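Local coordinates for protein aldehyde dehydrogenase (Burkholderia cenocepacia, PDB 4O6R) that probably oxidises aldehydes with NAD(P)+ as an aldehyde dehydrogenase family member and is seen here with AMP bound, at residues V20-D24 against A43-D49; L31-G36 against A365-Y371; Y119-M123 against M468-M473; N262-A268 against G421-D426. One frame throughout, in Å; residues are numbered along the deposited sequence.

Contact 1: residues V20-D24 against A43-D49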
loop_
_atom_site.group_PDB
_atom_site.type_symbol
_atom_site.label_atom_id
_atom_site.label_comp_id
_atom_site.label_asym_id
_atom_site.label_seq_id
_atom_site.Cartn_x
_atom_site.Cartn_y
_atom_site.Cartn_z
ATOM N N VAL A 20 -32.095 -9.721 26.261
ATOM C CA VAL A 20 -33.550 -9.636 26.185
ATOM C C VAL A 20 -34.166 -10.895 25.590
ATOM O O VAL A 20 -33.535 -11.558 24.750
ATOM C CB VAL A 20 -34.019 -8.427 25.328
ATOM C CG1 VAL A 20 -33.692 -7.124 26.019
ATOM C CG2 VAL A 20 -33.386 -8.439 23.942
ATOM N N ASP A 21 -35.394 -11.229 26.018
ATOM C CA ASP A 21 -36.153 -12.305 25.382
ATOM C C ASP A 21 -36.561 -11.880 23.958
ATOM O O ASP A 21 -36.569 -10.700 23.629
ATOM C CB ASP A 21 -37.419 -12.641 26.171
ATOM C CG ASP A 21 -37.129 -13.208 27.542
ATOM O OD1 ASP A 21 -36.050 -13.761 27.778
ATOM O OD2 ASP A 21 -37.999 -13.090 28.404
ATOM N N ALA A 22 -36.886 -12.857 23.124
ATOM C CA ALA A 22 -37.454 -12.589 21.794
ATOM C C ALA A 22 -38.848 -11.958 21.910
ATOM O O ALA A 22 -39.597 -12.249 22.830
ATOM C CB ALA A 22 -37.523 -13.870 20.996
ATOM N N VAL A 23 -39.178 -11.074 20.977
ATOM C CA VAL A 23 -40.503 -10.454 20.882
ATOM C C VAL A 23 -41.663 -11.465 20.993
ATOM O O VAL A 23 -42.599 -11.239 21.758
ATOM C CB VAL A 23 -40.599 -9.642 19.563
ATOM C CG1 VAL A 23 -42.029 -9.358 19.137
ATOM C CG2 VAL A 23 -39.824 -8.341 19.720
ATOM N N ASP A 24 -41.591 -12.574 20.244
ATOM C CA ASP A 24 -42.639 -13.625 20.277
ATOM C C ASP A 24 -42.461 -14.625 21.435
ATOM O O ASP A 24 -43.245 -15.543 21.586
ATOM C CB ASP A 24 -42.660 -14.396 18.953
ATOM C CG ASP A 24 -43.056 -13.522 17.756
ATOM O OD1 ASP A 24 -43.545 -12.382 17.944
ATOM O OD2 ASP A 24 -42.869 -13.980 16.608
ATOM N N ALA A 43 -33.315 -17.856 23.758
ATOM C CA ALA A 43 -34.278 -17.040 23.055
ATOM C C ALA A 43 -34.123 -17.211 21.526
ATOM O O ALA A 43 -33.003 -17.300 21.011
ATOM C CB ALA A 43 -34.142 -15.594 23.486
ATOM N N ALA A 44 -35.253 -17.319 20.820
ATOM C CA ALA A 44 -35.276 -17.569 19.367
ATOM C C ALA A 44 -35.687 -16.315 18.590
ATOM O O ALA A 44 -36.880 -15.973 18.502
ATOM C CB ALA A 44 -36.233 -18.707 19.059
ATOM N N ALA A 45 -34.707 -15.630 18.017
ATOM C CA ALA A 45 -34.982 -14.404 17.264
ATOM C C ALA A 45 -35.775 -14.689 16.007
ATOM O O ALA A 45 -35.492 -15.654 15.280
ATOM C CB ALA A 45 -33.679 -13.693 16.910
ATOM N N THR A 46 -36.751 -13.828 15.740
ATOM C CA THR A 46 -37.481 -13.813 14.472
ATOM C C THR A 46 -37.299 -12.434 13.855
ATOM O O THR A 46 -36.506 -11.625 14.355
ATOM C CB THR A 46 -38.972 -14.107 14.685
ATOM O OG1 THR A 46 -39.587 -13.051 15.479
ATOM C CG2 THR A 46 -39.130 -15.429 15.351
ATOM N N ALA A 47 -38.023 -12.165 12.778
ATOM C CA ALA A 47 -37.853 -10.929 12.016
ATOM C C ALA A 47 -37.988 -9.670 12.864
ATOM O O ALA A 47 -37.199 -8.742 12.730
ATOM C CB ALA A 47 -38.850 -10.898 10.873
ATOM N N ALA A 48 -38.964 -9.647 13.762
ATOM C CA ALA A 48 -39.158 -8.478 14.624
ATOM C C ALA A 48 -37.929 -8.196 15.491
ATOM O O ALA A 48 -37.622 -7.041 15.789
ATOM C CB ALA A 48 -40.392 -8.662 15.492
ATOM N N ASP A 49 -37.216 -9.241 15.889
ATOM C CA ASP A 49 -36.025 -9.073 16.718
ATOM C C ASP A 49 -34.855 -8.593 15.885
ATOM O O ASP A 49 -34.088 -7.736 16.306
ATOM C CB ASP A 49 -35.650 -10.388 17.383
ATOM C CG ASP A 49 -36.751 -10.908 18.300
ATOM O OD1 ASP A 49 -37.024 -10.252 19.342
ATOM O OD2 ASP A 49 -37.348 -11.954 17.953
HETATM O O HOH W 1 -36.278 -8.839 21.511
HETATM O O HOH W 2 -39.623 -13.194 18.323
#
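Asp-49, in the first turn of helix 47-66, reaches out to the loop at Ala-22 and Val-23 and grips its backbone. Its CB leans toward that loop, and with CG anti to its own carbonyl carbon (chi1 -61°) the carboxylate is carried back over the N-terminal end of the helix. Asp-49 CG comes 3.6 Å from Val-23 N. Beyond it the two oxygens divide the work. Asp-49 OD1 accepts from Val-23 N at 2.8 Å on its syn lone pair, in a nearly straight bond (169°), and the CG2 methyl of Val-23 lies beside the same oxygen. Asp-49 OD2 turns its anti lone pair to Thr-46 N of its own segment, 3.0 Å away, while the methyl of Ala-22 lies on it as well. Ala-22 CB also rests 3.3 Å from Ala-44 O.

Two waters complete the grip. One donates to both Asp-21 O and Asp-49 OD1; the other donates to Asp-49 OD2, accepts from Asp-24 N and bonds Thr-46 OG1. At the outer margin Val-23 CG1 packs on Ala-48 CB at 4.1 Å.

The carboxylate thus pins the loop between strands 18-20 and 27-32 to the start of helix 47-66. Strand 13-15 lies against both segments through Leu-13, and the side chain of Ala-45, which rests on Ala-216 of helix 213-222, is about 10 Å from the bound AMP.

Contact 2: residues L31-G36 against A365-Y371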
loop_
_atom_site.group_PDB
_atom_site.type_symbol
_atom_site.label_atom_id
_atom_site.label_comp_id
_atom_site.label_asym_id
_atom_site.label_seq_id
_atom_site.Cartn_x
_atom_site.Cartn_y
_atom_site.Cartn_z
ATOM N N LEU A 31 -28.548 -28.486 22.352
ATOM C CA LEU A 31 -28.202 -29.844 22.735
ATOM C C LEU A 31 -26.695 -30.021 22.939
ATOM O O LEU A 31 -25.863 -29.345 22.283
ATOM C CB LEU A 31 -28.743 -30.872 21.722
ATOM C CG LEU A 31 -30.241 -30.789 21.394
ATOM C CD1 LEU A 31 -30.667 -31.916 20.467
ATOM C CD2 LEU A 31 -31.032 -30.845 22.688
ATOM N N ASN A 32 -26.372 -30.926 23.851
ATOM C CA ASN A 32 -25.025 -31.412 24.046
ATOM C C ASN A 32 -24.816 -32.611 23.125
ATOM O O ASN A 32 -25.441 -33.640 23.319
ATOM C CB ASN A 32 -24.848 -31.841 25.500
ATOM C CG ASN A 32 -23.446 -32.349 25.802
ATOM O OD1 ASN A 32 -22.657 -32.628 24.898
ATOM N ND2 ASN A 32 -23.125 -32.448 27.100
ATOM N N PRO A 33 -23.927 -32.493 22.128
ATOM C CA PRO A 33 -23.697 -33.614 21.200
ATOM C C PRO A 33 -23.028 -34.861 21.785
ATOM O O PRO A 33 -23.048 -35.911 21.150
ATOM C CB PRO A 33 -22.856 -32.995 20.108
ATOM C CG PRO A 33 -22.137 -31.872 20.774
ATOM C CD PRO A 33 -23.006 -31.376 21.893
ATOM N N HIS A 34 -22.511 -34.800 23.007
ATOM C CA HIS A 34 -22.011 -36.014 23.669
ATOM C C HIS A 34 -23.117 -37.001 24.031
ATOM O O HIS A 34 -22.927 -38.233 23.978
ATOM C CB HIS A 34 -21.174 -35.654 24.902
ATOM C CG HIS A 34 -20.901 -36.807 25.807
ATOM N ND1 HIS A 34 -20.043 -37.828 25.465
ATOM C CD2 HIS A 34 -21.371 -37.105 27.043
ATOM C CE1 HIS A 34 -20.002 -38.712 26.450
ATOM N NE2 HIS A 34 -20.801 -38.299 27.415
ATOM N N ASP A 35 -24.274 -36.465 24.403
ATOM C CA ASP A 35 -25.374 -37.311 24.884
ATOM C C ASP A 35 -26.783 -36.918 24.473
ATOM O O ASP A 35 -27.731 -37.520 24.942
ATOM C CB ASP A 35 -25.308 -37.441 26.407
ATOM C CG ASP A 35 -25.435 -36.118 27.123
ATOM O OD1 ASP A 35 -25.781 -35.111 26.495
ATOM O OD2 ASP A 35 -25.148 -36.093 28.346
ATOM N N GLY A 36 -26.932 -35.919 23.620
ATOM C CA GLY A 36 -28.243 -35.488 23.152
ATOM C C GLY A 36 -29.060 -34.756 24.195
ATOM O O GLY A 36 -30.251 -34.504 23.990
ATOM N N ALA A 365 -20.889 -45.940 26.463
ATOM C CA ALA A 365 -20.965 -44.615 27.090
ATOM C C ALA A 365 -21.145 -43.480 26.059
ATOM O O ALA A 365 -21.577 -42.387 26.413
ATOM C CB ALA A 365 -19.724 -44.361 27.924
ATOM N N LEU A 366 -20.792 -43.763 24.803
ATOM C CA LEU A 366 -20.958 -42.853 23.683
ATOM C C LEU A 366 -22.268 -43.048 22.899
ATOM O O LEU A 366 -22.523 -42.328 21.928
ATOM C CB LEU A 366 -19.765 -43.029 22.728
ATOM C CG LEU A 366 -18.365 -42.911 23.376
ATOM C CD1 LEU A 366 -17.266 -42.829 22.321
ATOM C CD2 LEU A 366 -18.307 -41.704 24.300
ATOM N N ALA A 367 -23.112 -43.992 23.319
ATOM C CA ALA A 367 -24.270 -44.406 22.506
ATOM C C ALA A 367 -25.289 -43.296 22.232
ATOM O O ALA A 367 -25.966 -43.324 21.206
ATOM C CB ALA A 367 -24.973 -45.604 23.149
ATOM N N ASN A 368 -25.392 -42.311 23.125
ATOM C CA ASN A 368 -26.369 -41.237 22.960
ATOM C C ASN A 368 -25.810 -39.980 22.299
ATOM O O ASN A 368 -26.530 -39.001 22.131
ATOM C CB ASN A 368 -26.958 -40.882 24.304
ATOM C CG ASN A 368 -27.808 -41.986 24.860
ATOM O OD1 ASN A 368 -27.689 -42.324 26.020
ATOM N ND2 ASN A 368 -28.652 -42.566 24.031
ATOM N N GLY A 369 -24.542 -40.029 21.904
ATOM C CA GLY A 369 -23.897 -38.919 21.246
ATOM C C GLY A 369 -23.727 -39.134 19.759
ATOM O O GLY A 369 -23.881 -40.261 19.256
ATOM N N TYR A 370 -23.343 -38.060 19.063
ATOM C CA TYR A 370 -23.342 -38.057 17.607
ATOM C C TYR A 370 -21.973 -38.457 17.069
ATOM O O TYR A 370 -21.381 -37.768 16.253
ATOM C CB TYR A 370 -23.772 -36.700 17.086
ATOM C CG TYR A 370 -24.994 -36.143 17.772
ATOM C CD1 TYR A 370 -26.084 -36.951 18.094
ATOM C CD2 TYR A 370 -25.077 -34.782 18.081
ATOM C CE1 TYR A 370 -27.210 -36.412 18.727
ATOM C CE2 TYR A 370 -26.184 -34.253 18.713
ATOM C CZ TYR A 370 -27.249 -35.061 19.017
ATOM O OH TYR A 370 -28.335 -34.507 19.619
ATOM N N TYR A 371 -21.508 -39.627 17.515
ATOM C CA TYR A 371 -20.143 -40.081 17.256
ATOM C C TYR A 371 -19.994 -40.956 16.021
ATOM O O TYR A 371 -20.800 -41.880 15.775
ATOM C CB TYR A 371 -19.605 -40.878 18.444
ATOM C CG TYR A 371 -19.347 -40.074 19.701
ATOM C CD1 TYR A 371 -18.115 -39.422 19.899
ATOM C CD2 TYR A 371 -20.305 -39.978 20.697
ATOM C CE1 TYR A 371 -17.877 -38.687 21.047
ATOM C CE2 TYR A 371 -20.055 -39.266 21.857
ATOM C CZ TYR A 371 -18.854 -38.617 22.025
ATOM O OH TYR A 371 -18.606 -37.924 23.192
HETATM O O HOH W 3 -23.458 -40.732 25.091
HETATM O O HOH W 4 -20.773 -41.064 28.919
#
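His-34 ND1 and Tyr-371 OH meet at 2.7 Å in an almost straight hydrogen bond (176°), in which either may be the donor. The hydroxyl lies in the plane of the imidazole, at its edge; the two rings touch rim to rim with their planes at 87°, so there is no stacking. Placing the His-34 CG opposite its backbone N (chi1 166°) swings the imidazole round to the tyrosine, although CB itself sets off away from that segment. Tyr-371 OH also makes a weak hydrogen bond to Gly-319 O.

Beside this pair the backbones join: Tyr-370 N donates to Pro-33 O at 3.0 Å. The Tyr-370 ring packs its CD2 against Pro-33 CB (3.5 Å), and its hydroxyl touches both Leu-31 CD1 and Gly-36 CA. Gly-369 is squeezed tightly here, its CA 3.0 Å from His-34 O, a position with no room for a side chain. One water bridges His-34 O, Ala-365 O and Asn-368 N; a second links His-34 NE2 to Ala-365 O.

Turn meets turn: an Asx turn at Asn-32, leading out of strand 27-32 of the two-stranded hairpin, docks on a type I beta turn, Leu-366 to Gly-369, followed by an inverse gamma turn centred on Tyr-370.

Contact 3: residues Y119-M123 against M468-M473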
loop_
_atom_site.group_PDB
_atom_site.type_symbol
_atom_site.label_atom_id
_atom_site.label_comp_id
_atom_site.label_asym_id
_atom_site.label_seq_id
_atom_site.Cartn_x
_atom_site.Cartn_y
_atom_site.Cartn_z
ATOM N N TYR A 119 -5.373 -8.845 16.684
ATOM C CA TYR A 119 -4.897 -8.358 15.377
ATOM C C TYR A 119 -5.732 -7.153 14.927
ATOM O O TYR A 119 -5.192 -6.113 14.574
ATOM C CB TYR A 119 -4.945 -9.468 14.328
ATOM C CG TYR A 119 -4.477 -9.034 12.966
ATOM C CD1 TYR A 119 -3.142 -9.135 12.610
ATOM C CD2 TYR A 119 -5.368 -8.524 12.030
ATOM C CE1 TYR A 119 -2.694 -8.772 11.357
ATOM C CE2 TYR A 119 -4.925 -8.163 10.748
ATOM C CZ TYR A 119 -3.585 -8.274 10.428
ATOM O OH TYR A 119 -3.121 -7.908 9.168
ATOM N N PHE A 120 -7.055 -7.316 14.928
ATOM C CA PHE A 120 -7.945 -6.257 14.492
ATOM C C PHE A 120 -7.995 -5.041 15.388
ATOM O O PHE A 120 -8.166 -3.928 14.897
ATOM C CB PHE A 120 -9.338 -6.788 14.091
ATOM C CG PHE A 120 -9.286 -7.465 12.781
ATOM C CD1 PHE A 120 -9.143 -6.718 11.650
ATOM C CD2 PHE A 120 -9.126 -8.838 12.698
ATOM C CE1 PHE A 120 -8.950 -7.304 10.434
ATOM C CE2 PHE A 120 -8.972 -9.440 11.465
ATOM C CZ PHE A 120 -8.886 -8.671 10.328
ATOM N N GLY A 121 -7.794 -5.228 16.686
ATOM C CA GLY A 121 -7.655 -4.096 17.572
ATOM C C GLY A 121 -6.455 -3.247 17.194
ATOM O O GLY A 121 -6.527 -2.033 17.236
ATOM N N GLY A 122 -5.373 -3.894 16.768
ATOM C CA GLY A 122 -4.185 -3.170 16.306
ATOM C C GLY A 122 -4.365 -2.645 14.884
ATOM O O GLY A 122 -3.765 -1.659 14.521
ATOM N N MET A 123 -5.197 -3.305 14.088
ATOM C CA MET A 123 -5.472 -2.866 12.717
ATOM C C MET A 123 -6.311 -1.602 12.606
ATOM O O MET A 123 -6.243 -0.903 11.594
ATOM C CB MET A 123 -6.213 -3.963 11.980
ATOM C CG MET A 123 -6.621 -3.661 10.545
ATOM S SD MET A 123 -5.208 -3.336 9.474
ATOM C CE MET A 123 -4.869 -4.950 8.788
ATOM N N MET A 468 -9.802 -11.851 7.194
ATOM C CA MET A 468 -8.448 -11.561 7.632
ATOM C C MET A 468 -7.772 -10.393 6.889
ATOM O O MET A 468 -8.088 -10.042 5.747
ATOM C CB MET A 468 -7.551 -12.801 7.535
ATOM C CG MET A 468 -8.138 -14.084 8.108
ATOM S SD MET A 468 -8.731 -13.894 9.788
ATOM C CE MET A 468 -8.765 -15.607 10.252
ATOM N N GLY A 469 -6.836 -9.779 7.579
ATOM C CA GLY A 469 -5.901 -8.875 6.951
ATOM C C GLY A 469 -6.459 -7.555 6.489
ATOM O O GLY A 469 -7.590 -7.183 6.790
ATOM N N PHE A 470 -5.634 -6.854 5.727
ATOM C CA PHE A 470 -6.079 -5.659 5.022
ATOM C C PHE A 470 -7.216 -5.956 4.050
ATOM O O PHE A 470 -8.038 -5.107 3.767
ATOM C CB PHE A 470 -4.922 -5.006 4.291
ATOM C CG PHE A 470 -3.921 -4.362 5.207
ATOM C CD1 PHE A 470 -4.166 -3.113 5.749
ATOM C CD2 PHE A 470 -2.763 -5.036 5.581
ATOM C CE1 PHE A 470 -3.256 -2.517 6.598
ATOM C CE2 PHE A 470 -1.846 -4.434 6.413
ATOM C CZ PHE A 470 -2.096 -3.180 6.924
ATOM N N GLU A 471 -7.241 -7.159 3.527
ATOM C CA GLU A 471 -8.291 -7.563 2.618
ATOM C C GLU A 471 -9.679 -7.477 3.272
ATOM O O GLU A 471 -10.620 -6.950 2.652
ATOM C CB GLU A 471 -8.019 -8.952 2.085
ATOM C CG GLU A 471 -6.791 -9.018 1.181
ATOM C CD GLU A 471 -5.459 -9.220 1.928
ATOM O OE1 GLU A 471 -5.398 -9.179 3.187
ATOM O OE2 GLU A 471 -4.448 -9.462 1.239
ATOM N N ALA A 472 -9.805 -7.968 4.501
ATOM C CA ALA A 472 -11.069 -7.883 5.236
ATOM C C ALA A 472 -11.405 -6.423 5.503
ATOM O O ALA A 472 -12.545 -6.017 5.381
ATOM C CB ALA A 472 -10.979 -8.645 6.547
ATOM N N MET A 473 -10.406 -5.624 5.875
ATOM C CA MET A 473 -10.660 -4.174 6.103
ATOM C C MET A 473 -11.169 -3.490 4.860
ATOM O O MET A 473 -12.083 -2.649 4.939
ATOM C CB MET A 473 -9.406 -3.461 6.585
ATOM C CG MET A 473 -8.901 -3.933 7.918
ATOM S SD MET A 473 -10.092 -3.772 9.246
ATOM C CE MET A 473 -10.141 -1.996 9.474
#
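Two helices, 102-123 near its C-terminal end and 469-475 in its N-terminal part, pack here through methionines and aromatic rings, with no hydrogen bond between the segments. The axes of the short pieces 119-123 and 469-473 pass 11.3 Å apart, crossing at -65°, a gap filled by long side chains.

Met-123 does most of the reaching. Its CG stands opposite the backbone N (chi1 178°), pointing the chain at the other helix, and bends at the next two torsions fold the methyl onto Phe-470. There Met-123 CE sits 3.5 Å above the centroid of the Phe-470 ring and only 6° off the normal, a CH-pi contact over the middle of the face, while SD approaches the same ring obliquely. Further back, Met-123 CG presses on Met-473 CG at 3.5 Å, closer than carbons usually pack, as the two methionines run past each other in opposite directions.

The Phe-120 ring receives Met-473 SD at its edge, 3.9 Å from CE1, and its CZ lies 3.6 Å from Gly-469 N. Tyr-119 lays its OH 3.7 Å from Gly-469 CA, and its ring makes a cation-pi contact with Lys-126 of a second subunit, where Met-123 packs as well.

With helix 159-172 pressing on Phe-120 and Met-473, this is buried helix-helix packing with two Met-aromatic contacts, Met-473 with Phe-120 and Met-123 with Phe-470, set beside a subunit interface.

Contact 4: residues N262-A268 against G421-D426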
loop_
_atom_site.group_PDB
_atom_site.type_symbol
_atom_site.label_atom_id
_atom_site.label_comp_id
_atom_site.label_asym_id
_atom_site.label_seq_id
_atom_site.Cartn_x
_atom_site.Cartn_y
_atom_site.Cartn_z
ATOM N N ASN A 262 -5.435 -32.555 -0.740
ATOM C CA ASN A 262 -4.198 -32.617 0.055
ATOM C C ASN A 262 -3.298 -33.599 -0.671
ATOM O O ASN A 262 -3.525 -34.798 -0.585
ATOM C CB ASN A 262 -4.550 -33.078 1.460
ATOM C CG ASN A 262 -3.351 -33.113 2.388
ATOM O OD1 ASN A 262 -2.298 -32.564 2.080
ATOM N ND2 ASN A 262 -3.520 -33.754 3.545
ATOM N N ILE A 263 -2.364 -33.085 -1.481
ATOM C CA ILE A 263 -1.644 -33.874 -2.463
ATOM C C ILE A 263 -0.275 -34.258 -1.897
ATOM O O ILE A 263 0.471 -33.401 -1.436
ATOM C CB ILE A 263 -1.427 -33.072 -3.775
ATOM C CG1 ILE A 263 -2.733 -32.483 -4.298
ATOM C CG2 ILE A 263 -0.778 -33.939 -4.843
ATOM C CD1 ILE A 263 -2.567 -31.418 -5.372
ATOM N N VAL A 264 0.048 -35.544 -1.932
ATOM C CA VAL A 264 1.318 -36.023 -1.444
ATOM C C VAL A 264 2.123 -36.586 -2.610
ATOM O O VAL A 264 1.790 -37.625 -3.208
ATOM C CB VAL A 264 1.125 -37.070 -0.331
ATOM C CG1 VAL A 264 2.451 -37.550 0.234
ATOM C CG2 VAL A 264 0.239 -36.488 0.759
ATOM N N PHE A 265 3.215 -35.904 -2.906
ATOM C CA PHE A 265 4.127 -36.321 -3.944
ATOM C C PHE A 265 5.128 -37.369 -3.447
ATOM O O PHE A 265 5.296 -37.590 -2.244
ATOM C CB PHE A 265 4.838 -35.109 -4.540
ATOM C CG PHE A 265 3.967 -34.298 -5.434
ATOM C CD1 PHE A 265 3.834 -34.624 -6.777
ATOM C CD2 PHE A 265 3.239 -33.231 -4.930
ATOM C CE1 PHE A 265 2.988 -33.885 -7.598
ATOM C CE2 PHE A 265 2.413 -32.478 -5.742
ATOM C CZ PHE A 265 2.274 -32.809 -7.083
ATOM N N ASP A 266 5.802 -38.021 -4.386
ATOM C CA ASP A 266 6.651 -39.163 -4.011
ATOM C C ASP A 266 7.939 -38.735 -3.315
ATOM O O ASP A 266 8.631 -39.571 -2.729
ATOM C CB ASP A 266 6.894 -40.141 -5.187
ATOM C CG ASP A 266 7.738 -39.575 -6.279
ATOM O OD1 ASP A 266 7.785 -38.361 -6.478
ATOM O OD2 ASP A 266 8.402 -40.367 -6.951
ATOM N N ASP A 267 8.235 -37.440 -3.331
ATOM C CA ASP A 267 9.397 -36.935 -2.628
ATOM C C ASP A 267 9.011 -36.232 -1.285
ATOM O O ASP A 267 9.823 -35.548 -0.676
ATOM C CB ASP A 267 10.167 -36.000 -3.554
ATOM C CG ASP A 267 9.479 -34.667 -3.718
ATOM O OD1 ASP A 267 8.229 -34.647 -3.622
ATOM O OD2 ASP A 267 10.175 -33.649 -3.891
ATOM N N ALA A 268 7.762 -36.390 -0.839
ATOM C CA ALA A 268 7.311 -35.780 0.402
ATOM C C ALA A 268 8.024 -36.429 1.609
ATOM O O ALA A 268 8.438 -37.595 1.554
ATOM C CB ALA A 268 5.815 -35.954 0.545
ATOM N N GLY A 421 -3.621 -28.016 -0.692
ATOM C CA GLY A 421 -2.242 -28.086 -0.291
ATOM C C GLY A 421 -1.545 -29.297 -0.834
ATOM O O GLY A 421 -2.161 -30.166 -1.466
ATOM N N LEU A 422 -0.230 -29.302 -0.659
ATOM C CA LEU A 422 0.577 -30.354 -1.217
ATOM C C LEU A 422 1.828 -30.540 -0.407
ATOM O O LEU A 422 2.294 -29.619 0.280
ATOM C CB LEU A 422 0.901 -30.059 -2.689
ATOM C CG LEU A 422 1.659 -28.746 -2.836
ATOM C CD1 LEU A 422 3.094 -29.058 -3.124
ATOM C CD2 LEU A 422 1.096 -27.872 -3.921
ATOM N N TRP A 423 2.405 -31.720 -0.548
ATOM C CA TRP A 423 3.625 -32.062 0.167
ATOM C C TRP A 423 4.653 -32.547 -0.832
ATOM O O TRP A 423 4.443 -33.544 -1.509
ATOM C CB TRP A 423 3.330 -33.153 1.215
ATOM C CG TRP A 423 2.273 -32.739 2.148
ATOM C CD1 TRP A 423 0.932 -32.628 1.894
ATOM C CD2 TRP A 423 2.457 -32.368 3.508
ATOM N NE1 TRP A 423 0.280 -32.190 3.011
ATOM C CE2 TRP A 423 1.191 -32.035 4.022
ATOM C CE3 TRP A 423 3.578 -32.281 4.345
ATOM C CZ2 TRP A 423 1.008 -31.610 5.343
ATOM C CZ3 TRP A 423 3.402 -31.847 5.668
ATOM C CH2 TRP A 423 2.125 -31.519 6.149
ATOM N N THR A 424 5.770 -31.839 -0.908
ATOM C CA THR A 424 6.846 -32.194 -1.800
ATOM C C THR A 424 8.052 -31.448 -1.299
ATOM O O THR A 424 7.899 -30.492 -0.533
ATOM C CB THR A 424 6.524 -31.746 -3.245
ATOM O OG1 THR A 424 7.529 -32.207 -4.150
ATOM C CG2 THR A 424 6.387 -30.203 -3.360
ATOM N N ASN A 425 9.237 -31.848 -1.751
ATOM C CA ASN A 425 10.427 -31.083 -1.483
ATOM C C ASN A 425 11.089 -30.489 -2.703
ATOM O O ASN A 425 12.201 -29.954 -2.616
ATOM C CB ASN A 425 11.364 -31.922 -0.648
ATOM C CG ASN A 425 10.809 -32.090 0.745
ATOM O OD1 ASN A 425 10.739 -31.133 1.520
ATOM N ND2 ASN A 425 10.242 -33.249 1.001
ATOM N N ASP A 426 10.406 -30.573 -3.840
ATOM C CA ASP A 426 10.903 -29.981 -5.067
ATOM C C ASP A 426 10.439 -28.536 -5.126
ATOM O O ASP A 426 9.244 -28.262 -5.132
ATOM C CB ASP A 426 10.371 -30.687 -6.297
ATOM C CG ASP A 426 11.005 -30.172 -7.563
ATOM O OD1 ASP A 426 12.246 -30.414 -7.770
ATOM O OD2 ASP A 426 10.314 -29.457 -8.307
#
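Backbone bonds come first: strands 262-264 and 421-423 run parallel, and Ile-263 stands at the middle of the ladder, its N donating to Gly-421 O (2.9 Å) and its O accepting Trp-423 N (2.7 Å). Phe-265 N carries the pairing one step on, to Trp-423 O at 3.0 Å.

Among the polar side chains, Asn-262 OD1 takes the indole N-H of Trp-423, 2.8 Å from NE1, on a lone pair in its carbonyl plane and close to the indole plane; the bond is bent at the hydrogen (135°), and the amide and ring planes are turned 50° apart. Both strands belong to the mixed seven-stranded sheet, with 294-298 beside 261-264 and 441-444 beside 421-423, and their loops stay joined past the strand ends. Here Asp-267, its CG held between the backbone N and carbonyl carbon (chi1 75°), turns its carboxylate onto the other loop: OD1 accepts Thr-424 OG1 at 2.6 Å on its syn lone pair, and OD2 is met from above the carboxylate plane by Asn-425 N. Asn-425 ND2 returns a bond to Asp-267 O, 2.9 Å off. Arg-429 of helix 427-436 also bonds Thr-424 OG1, and Asn-425 makes backbone bonds to a third subunit.

Apolar contacts divide between the two faces. With Asn-262 and Trp-423, Val-264 sets CG2 near the indole CD1, and Ala-268 CB packs on Trp-423 CB (3.8 Å). On the other face Ile-263 and Leu-422 meet at their CB atoms, both against Met-433, and the Phe-265 ring turns its edge to Leu-422 CB.

From the N terminus, contact 1 soon closes a short loop, joining 20-24, after strand 18-20, to 43-49 at the start of helix 47-66. Before it closes, 31-36 opens contact 2, which crosses contact 1 and waits over 300 residues for 365-371, tying the N-terminal hairpin strand to the loop between strands 353-356 and 375-378. Contact 3 opens at 119-123 and ends last, at 468-473, joining the C-terminal end of helix 102-123 to helix 469-475; it crosses contact 2 and encloses contact 4. Contact 4, between 262-268 and 421-426, crosses contact 2 and binds neighbouring strands of the seven-stranded sheet. Contacts 1 and 4 lie on opposite sides of the chain's centre, their centres about 51 Å apart.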